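Side-chain contacts in transcriptional regulator PA3341 (Pseudomonas aeruginosa, PDB 2FBH), which probably binds DNA as a dimeric transcription factor of the MarR family and carries bound zinc ions in this crystal: residues A38-L41 with V42-L46; V62-E65 with G66-A70; L72-G75 with L76-Q79; R23-L26 with D27-L30. All coordinates share one frame; numbering follows the deposited sequence. Where two conformers were deposited one is given.

Interaction 1: A38-L41 with V42-L46; sequences ARWL and VLLHL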
# COMPACT_ATOMS: atom_id res chain seq x y z
N ALA A 38 11.31 3.79 -1.59
CA ALA A 38 10.21 4.68 -1.92
C ALA A 38 10.67 6.01 -2.59
O ALA A 38 9.85 6.85 -2.86
CB ALA A 38 9.34 4.92 -0.67
N ARG A 39 11.94 6.17 -2.92
CA ARG A 39 12.53 7.52 -2.97
C ARG A 39 11.84 8.45 -3.95
O ARG A 39 11.67 9.63 -3.66
CB ARG A 39 14.02 7.46 -3.21
CG ARG A 39 14.59 6.65 -2.12
CD ARG A 39 15.95 7.00 -1.80
NE ARG A 39 16.87 6.71 -2.86
CZ ARG A 39 18.14 6.41 -2.60
NH1 ARG A 39 18.54 6.30 -1.32
NH2 ARG A 39 19.01 6.20 -3.58
N TRP A 40 11.40 7.91 -5.07
CA TRP A 40 10.73 8.74 -6.07
C TRP A 40 9.37 9.28 -5.55
O TRP A 40 8.91 10.35 -6.01
CB TRP A 40 10.52 7.98 -7.37
CG TRP A 40 9.73 6.65 -7.31
CD1 TRP A 40 10.26 5.37 -7.37
CD2 TRP A 40 8.30 6.48 -7.25
NE1 TRP A 40 9.24 4.44 -7.31
CE2 TRP A 40 8.04 5.09 -7.23
CE3 TRP A 40 7.22 7.37 -7.21
CZ2 TRP A 40 6.72 4.55 -7.19
CZ3 TRP A 40 5.90 6.83 -7.15
CH2 TRP A 40 5.67 5.47 -7.16
N LEU A 41 8.78 8.56 -4.61
CA LEU A 41 7.47 8.89 -4.02
C LEU A 41 7.56 10.03 -2.97
O LEU A 41 6.63 10.80 -2.80
CB LEU A 41 6.88 7.62 -3.41
CG LEU A 41 5.37 7.42 -3.26
CD1 LEU A 41 4.94 7.78 -1.86
CD2 LEU A 41 4.55 8.20 -4.30
N VAL A 42 8.70 10.12 -2.30
CA VAL A 42 9.07 11.29 -1.52
C VAL A 42 9.20 12.53 -2.43
O VAL A 42 8.58 13.53 -2.13
CB VAL A 42 10.36 11.00 -0.67
CG1 VAL A 42 10.85 12.26 0.02
CG2 VAL A 42 10.06 9.87 0.40
N LEU A 43 9.99 12.44 -3.54
CA LEU A 43 10.13 13.49 -4.53
C LEU A 43 8.79 13.91 -5.08
O LEU A 43 8.48 15.08 -5.18
CB LEU A 43 10.97 12.99 -5.70
CG LEU A 43 12.46 12.87 -5.38
CD1 LEU A 43 13.21 12.54 -6.67
CD2 LEU A 43 13.07 14.25 -4.76
N LEU A 44 7.96 12.91 -5.38
CA LEU A 44 6.68 13.25 -6.01
C LEU A 44 5.87 14.06 -5.02
O LEU A 44 5.31 15.08 -5.40
CB LEU A 44 5.95 11.98 -6.37
CG LEU A 44 5.35 11.94 -7.74
CD1 LEU A 44 4.25 10.89 -7.70
CD2 LEU A 44 4.91 13.32 -8.25
N HIS A 45 5.84 13.65 -3.75
CA HIS A 45 5.07 14.36 -2.76
C HIS A 45 5.63 15.76 -2.44
O HIS A 45 4.87 16.71 -2.23
CB HIS A 45 4.93 13.50 -1.53
CG HIS A 45 3.95 12.37 -1.72
ND1 HIS A 45 2.83 12.21 -0.93
CD2 HIS A 45 3.90 11.37 -2.63
CE1 HIS A 45 2.16 11.13 -1.31
NE2 HIS A 45 2.79 10.60 -2.35
N LEU A 46 6.95 15.90 -2.48
CA LEU A 46 7.55 17.22 -2.35
C LEU A 46 7.15 18.11 -3.49
O LEU A 46 6.94 19.32 -3.32
CB LEU A 46 9.09 17.10 -2.29
CG LEU A 46 9.56 16.63 -0.94
CD1 LEU A 46 11.11 16.34 -1.07
CD2 LEU A 46 9.34 17.65 0.14
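Trp-40 and Leu-41 meet Leu-44 and His-45 one turn further along helix 39-48. The backbone is joined by i to i+4 bonds: Leu-43 N to Arg-39 O at 3.3 Å, Leu-44 N to Trp-40 O at 2.8 Å, and His-45 N to Leu-41 O at 3.1 Å. Leu-41 was modelled in two conformers. In the one described, Leu-41 CD1 and CD2 each lie 3.6 Å from His-45 NE2, the side chains crossing at an angle. With its CG beside the backbone N (chi1 -74°), the His-45 ring is brought back towards Leu-41, and His-45 CD2 comes 2.8 Å from Leu-41 O. Leu-44 CD1 lies at the edge of the Trp-40 indole, near its plane, 4.4 Å from Trp-40 CZ3. Leu-41 CD2, in this conformer, is 4.3 Å from Leu-44 CD1. Trp-40 NE1 bonds to Asp-27. His-45 ND1 bonds to Ser-61 OG, and His-45 and His-49 form a zinc site. Leucine carbon therefore packs beside a metal-binding imidazole, and the bond from ND1 to the serine probably helps set the rotation of that ring.

Interaction 2: V62-E65 with G66-A70; sequences VGVE and GPTLA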
# COMPACT_ATOMS: atom_id res chain seq x y z
N VAL A 62 3.70 10.25 2.60
CA VAL A 62 4.39 9.28 1.76
C VAL A 62 4.03 7.85 2.18
O VAL A 62 4.05 6.91 1.36
CB VAL A 62 5.90 9.47 1.89
CG1 VAL A 62 6.63 8.20 1.51
CG2 VAL A 62 6.34 10.65 1.04
N GLY A 63 3.81 7.72 3.49
CA GLY A 63 3.15 6.59 4.12
C GLY A 63 4.08 5.65 4.84
O GLY A 63 3.89 4.44 4.79
N VAL A 64 5.08 6.21 5.51
CA VAL A 64 6.23 5.44 5.95
C VAL A 64 6.54 5.97 7.33
O VAL A 64 6.22 7.14 7.63
CB VAL A 64 7.40 5.68 4.95
CG1 VAL A 64 8.32 6.77 5.43
CG2 VAL A 64 8.15 4.40 4.60
N GLU A 65 7.14 5.12 8.17
CA GLU A 65 7.62 5.50 9.51
C GLU A 65 8.74 6.53 9.38
O GLU A 65 9.45 6.53 8.37
CB GLU A 65 8.16 4.26 10.24
CG GLU A 65 8.33 4.37 11.76
CD GLU A 65 9.10 3.19 12.35
OE1 GLU A 65 9.72 2.45 11.55
OE2 GLU A 65 9.11 3.00 13.59
N GLY A 66 8.91 7.37 10.40
CA GLY A 66 9.95 8.40 10.43
C GLY A 66 11.38 7.95 10.18
O GLY A 66 12.05 8.52 9.32
N PRO A 67 11.88 6.98 10.97
CA PRO A 67 13.20 6.37 10.70
C PRO A 67 13.42 5.81 9.27
O PRO A 67 14.56 5.82 8.76
CB PRO A 67 13.28 5.21 11.71
CG PRO A 67 11.93 5.18 12.43
CD PRO A 67 11.32 6.53 12.26
N THR A 68 12.36 5.27 8.66
CA THR A 68 12.43 4.86 7.29
C THR A 68 12.61 6.07 6.42
O THR A 68 13.49 6.08 5.56
CB THR A 68 11.17 4.09 6.84
OG1 THR A 68 11.10 2.89 7.60
CG2 THR A 68 11.28 3.69 5.40
N LEU A 69 11.80 7.11 6.65
CA LEU A 69 11.96 8.33 5.81
C LEU A 69 13.40 8.90 5.99
O LEU A 69 13.95 9.40 5.05
CB LEU A 69 10.89 9.42 6.11
CG LEU A 69 10.89 10.62 5.15
CD1 LEU A 69 10.59 10.24 3.70
CD2 LEU A 69 9.97 11.75 5.65
N ALA A 70 13.96 8.88 7.18
CA ALA A 70 15.30 9.48 7.39
C ALA A 70 16.32 8.86 6.43
O ALA A 70 17.10 9.59 5.86
CB ALA A 70 15.78 9.35 8.81
O HOH W 1 8.28 2.55 7.57
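Val-64 and Glu-65 lead into the first turn of helix 66-78, and the backbone joins there through Leu-69 N to Glu-65 O, a 3.0 Å bond. Glu-65 holds the N-cap position. Before it, Gly-63 ends helix 55-62 with a positive phi. Val-64 turns its two methyls onto different residues of the new helix. Val-64 CG2 presses on Thr-68 CG2 at 3.3 Å, tighter than a usual carbon contact. Val-64 CG1 goes to Leu-69, 3.8 Å from Leu-69 CB, with the two side chains crossing at about a right angle. Thr-68 has CG2 anti to its backbone N, which brings this methyl to Val-64 and leaves OG1 beside that N. The hydroxyl takes part in a water link: one water lies 2.8 Å from Thr-68 OG1 and accepts a bond from Glu-65 N at 2.9 Å. The N-H just ahead of the helix is thus tied to the first turn. In the conformer described, one of two, Glu-65 crosses Pro-67 at an angle, with Glu-65 CD 3.5 Å from Pro-67 CG. This contact is less certain than the others. Further along, Leu-69 turns inward against Val-42 of helix 39-48 and against Leu-58 and Ala-59 of helix 55-62. A short turn joining helix 55-62 to helix 66-78 is typical of the helix-turn-helix. In MarR proteins the second of these helices is the recognition helix, so helix 66-78 probably faces DNA.

Interaction 3: L72-G75 with L76-Q79; sequences LLDG and LESQ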
# COMPACT_ATOMS: atom_id res chain seq x y z
N LEU A 72 15.58 7.23 3.45
CA LEU A 72 15.18 7.70 2.14
C LEU A 72 15.70 9.08 1.88
O LEU A 72 16.28 9.32 0.83
CB LEU A 72 13.62 7.70 2.00
CG LEU A 72 13.04 6.31 2.16
CD1 LEU A 72 11.51 6.44 2.05
CD2 LEU A 72 13.63 5.32 1.10
N LEU A 73 15.56 9.96 2.89
CA LEU A 73 15.99 11.35 2.72
C LEU A 73 17.54 11.40 2.57
O LEU A 73 18.01 12.20 1.79
CB LEU A 73 15.52 12.22 3.88
CG LEU A 73 14.01 12.55 3.87
CD1 LEU A 73 13.65 13.19 5.16
CD2 LEU A 73 13.64 13.49 2.67
N ASP A 74 18.27 10.58 3.34
CA ASP A 74 19.77 10.57 3.22
C ASP A 74 20.16 10.26 1.77
O ASP A 74 21.03 10.90 1.17
CB ASP A 74 20.43 9.45 4.05
CG ASP A 74 20.43 9.73 5.57
OD1 ASP A 74 20.25 10.88 5.98
OD2 ASP A 74 20.57 8.72 6.33
N GLY A 75 19.47 9.29 1.18
CA GLY A 75 19.65 8.96 -0.21
C GLY A 75 19.42 10.13 -1.14
O GLY A 75 20.26 10.43 -1.96
N LEU A 76 18.30 10.82 -1.00
CA LEU A 76 17.98 11.87 -1.90
C LEU A 76 18.96 13.08 -1.67
O LEU A 76 19.32 13.74 -2.58
CB LEU A 76 16.56 12.35 -1.55
CG LEU A 76 15.47 11.35 -2.03
CD1 LEU A 76 14.10 11.95 -1.67
CD2 LEU A 76 15.59 11.16 -3.53
N GLU A 77 19.28 13.31 -0.41
CA GLU A 77 20.17 14.45 -0.02
C GLU A 77 21.60 14.20 -0.58
O GLU A 77 22.29 15.12 -1.13
CB GLU A 77 20.20 14.49 1.50
CG GLU A 77 20.77 15.79 2.07
CD GLU A 77 20.68 15.81 3.58
OE1 GLU A 77 20.78 16.92 4.06
OE2 GLU A 77 20.59 14.75 4.31
N SER A 78 22.03 12.94 -0.47
CA SER A 78 23.31 12.52 -1.07
C SER A 78 23.41 12.81 -2.58
O SER A 78 24.48 13.11 -3.10
CB SER A 78 23.61 11.04 -0.79
OG SER A 78 22.82 10.17 -1.60
N GLN A 79 22.27 12.74 -3.26
CA GLN A 79 22.17 12.97 -4.70
C GLN A 79 21.89 14.47 -5.00
O GLN A 79 21.72 14.88 -6.17
CB GLN A 79 21.10 12.02 -5.33
CG GLN A 79 21.22 10.45 -5.10
CD GLN A 79 19.91 9.58 -5.43
OE1 GLN A 79 18.85 9.66 -4.75
NE2 GLN A 79 20.02 8.72 -6.44
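The carboxylates of Asp-74 and Glu-77 are the flat groups that approach each other here, Asp-74 OD1 standing 4.2 Å from Glu-77 OE2. These two like charges do not bond to each other. Both oxygens form salt bridges with Arg-84 NH2 of strand 82-85, which probably offsets their repulsion. The extended chain of Glu-77, its CG anti to N (chi1 -166°), carries the carboxylate out to Arg-84. Glu-77 CB passes close to the backbone of the preceding turn, 3.2 Å from Leu-73 O.

The backbone is regular up to the end of the helix. Leu-76 N bonds to Leu-72 O at 3.1 Å, Glu-77 N to Leu-73 O at 2.8 Å, and Ser-78 N to Asp-74 O at 2.8 Å. This is the last part of helix 66-78, by its place in the MarR helix-turn-helix probably the recognition helix, just ahead of the two-stranded antiparallel sheet of 82-85 and 95-98. In this family that hairpin is the wing of the winged helix fold.

At the end of the helix Gly-75 O is held by two donors. Ser-78 OG donates to Gly-75 O at 2.6 Å. The hydroxyl sits between its own N and carbonyl carbon (chi1 75°), turned back along the helix to that oxygen. Gln-79 N gives a second, weak bond of 3.3 Å to Gly-75 O, bent to 137°. On the buried side, Leu-76 CG lies 3.6 Å from Leu-72 O. Leu-76 and Leu-73 both pack on Val-42 of helix 39-48, and Leu-73 also meets Leu-58 of helix 55-62.

Interaction 4: R23-L26 with D27-L30; sequences RAEL and DRRL. With SO4 (sulfate ion), chain E.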
# COMPACT_ATOMS: atom_id res chain seq x y z
N ARG A 23 1.04 1.44 -7.97
CA ARG A 23 2.41 1.80 -7.54
C ARG A 23 3.50 0.90 -8.19
O ARG A 23 4.61 1.39 -8.46
CB ARG A 23 2.47 1.82 -6.03
CG ARG A 23 1.45 2.81 -5.40
CD ARG A 23 1.64 4.23 -5.94
NE ARG A 23 0.38 4.92 -6.08
CZ ARG A 23 0.27 6.14 -6.60
NH1 ARG A 23 -0.90 6.71 -6.69
NH2 ARG A 23 1.34 6.81 -7.03
N ALA A 24 3.20 -0.35 -8.48
CA ALA A 24 4.17 -1.25 -9.18
C ALA A 24 4.41 -0.71 -10.56
O ALA A 24 5.54 -0.71 -11.08
CB ALA A 24 3.68 -2.65 -9.27
N GLU A 25 3.31 -0.30 -11.21
CA GLU A 25 3.42 0.20 -12.58
C GLU A 25 4.23 1.53 -12.63
O GLU A 25 5.08 1.75 -13.48
CB GLU A 25 2.02 0.41 -13.22
CG GLU A 25 2.12 0.95 -14.68
CD GLU A 25 2.80 -0.06 -15.69
OE1 GLU A 25 2.90 -1.29 -15.42
OE2 GLU A 25 3.24 0.44 -16.77
N LEU A 26 3.94 2.42 -11.69
CA LEU A 26 4.71 3.66 -11.62
C LEU A 26 6.18 3.32 -11.31
O LEU A 26 7.09 3.92 -11.92
CB LEU A 26 4.10 4.55 -10.49
CG LEU A 26 4.56 5.99 -10.46
CD1 LEU A 26 4.82 6.73 -11.86
CD2 LEU A 26 3.41 6.64 -9.72
N ASP A 27 6.43 2.41 -10.38
CA ASP A 27 7.83 2.05 -10.04
C ASP A 27 8.52 1.49 -11.29
O ASP A 27 9.65 1.84 -11.54
CB ASP A 27 7.86 0.99 -8.93
CG ASP A 27 9.29 0.73 -8.41
OD1 ASP A 27 9.94 1.68 -7.93
OD2 ASP A 27 9.72 -0.42 -8.54
N ARG A 28 7.81 0.67 -12.07
CA ARG A 28 8.34 0.19 -13.38
C ARG A 28 8.67 1.33 -14.35
O ARG A 28 9.77 1.37 -14.92
CB ARG A 28 7.30 -0.73 -14.01
CG ARG A 28 7.51 -1.01 -15.52
CD ARG A 28 6.42 -1.94 -16.13
NE ARG A 28 6.61 -2.10 -17.55
CZ ARG A 28 7.36 -3.09 -18.10
NH1 ARG A 28 7.50 -3.23 -19.41
NH2 ARG A 28 7.97 -3.92 -17.33
N ARG A 29 7.75 2.28 -14.52
CA ARG A 29 8.02 3.37 -15.46
C ARG A 29 9.08 4.34 -15.00
O ARG A 29 9.69 5.01 -15.86
CB ARG A 29 6.73 4.07 -15.94
CG ARG A 29 5.72 3.02 -16.53
CD ARG A 29 4.73 3.80 -17.40
NE ARG A 29 3.56 2.96 -17.57
CZ ARG A 29 2.49 3.39 -18.20
NH1 ARG A 29 2.51 4.65 -18.65
NH2 ARG A 29 1.42 2.58 -18.31
N LEU A 30 9.34 4.36 -13.68
CA LEU A 30 10.34 5.22 -13.12
C LEU A 30 11.74 4.51 -12.91
O LEU A 30 12.68 5.19 -12.41
CB LEU A 30 9.90 5.80 -11.79
CG LEU A 30 8.69 6.74 -11.93
CD1 LEU A 30 8.16 7.17 -10.60
CD2 LEU A 30 9.03 8.06 -12.73
S SO4 E . -1.17 9.71 -8.95
O1 SO4 E . -2.49 9.89 -9.49
O2 SO4 E . -0.78 8.31 -8.82
O3 SO4 E . -1.24 10.27 -7.62
O4 SO4 E . -0.20 10.46 -9.83
O HOH W 2 4.67 -0.53 -18.69
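Glu-25 and Arg-29 form a salt bridge across one turn of helix 11-29. Arg-29 NE gives Glu-25 OE2 a nearly straight bond of 2.7 Å, and Arg-29 NH2 adds a weak one at 3.2 Å. OE2 lies in the guanidinium plane and takes NE on its anti lone pair. The carboxylate stands almost upright to that plane, 83° from it. Glu-25 bends at chi2 (64°) to bring OE2 there. A water donates to Glu-25 OE2 at 2.6 Å and accepts from Arg-28 NE at 2.7 Å. Arg-28 is thus linked to Glu-25 indirectly.

On another side of the helix Leu-26 and Leu-30 lie side by side, pointing the same way, with their CD1 atoms 3.6 Å apart. Both rest on Trp-40 of helix 39-48. In the conformer described, one of two, Arg-23 NH1 bonds to sulfate O2 at 2.7 Å, and Arg-23 NH2 adds a weak bond to the same oxygen.

Further out, Arg-29 NH2 has a second salt bridge with Asp-119 of helix 102-120. The sulfate, probably from the crystallisation liquor, is also bound by Arg-48, Arg-117 and, from the second subunit, Gly-12 N and Thr-13 OG1. Leu-143 of the second subunit packs on Glu-25. Such contacts of the first and last helices with the partner chain are typical of the MarR dimerisation region.

How the interactions relate
Interaction 1 is the buried one and touches all the others. Its helix 39-48 packs against helix 66-78, which carries interaction 3 and part of interaction 2, and against helix 11-29, which carries interaction 4. Interactions 2 and 3 share helix 66-78, one at its start and one at its end. Interaction 2 lies at the surface and relies on methyl contacts and a water. Interaction 3 is partly buried, with a serine hydroxyl at the helix end and acids paired to an arginine. Interaction 4 is also partly buried, but it sits about 20 Å, centre to centre, from interactions 2 and 3. Its ion pairs and sulfate lie beside the second subunit.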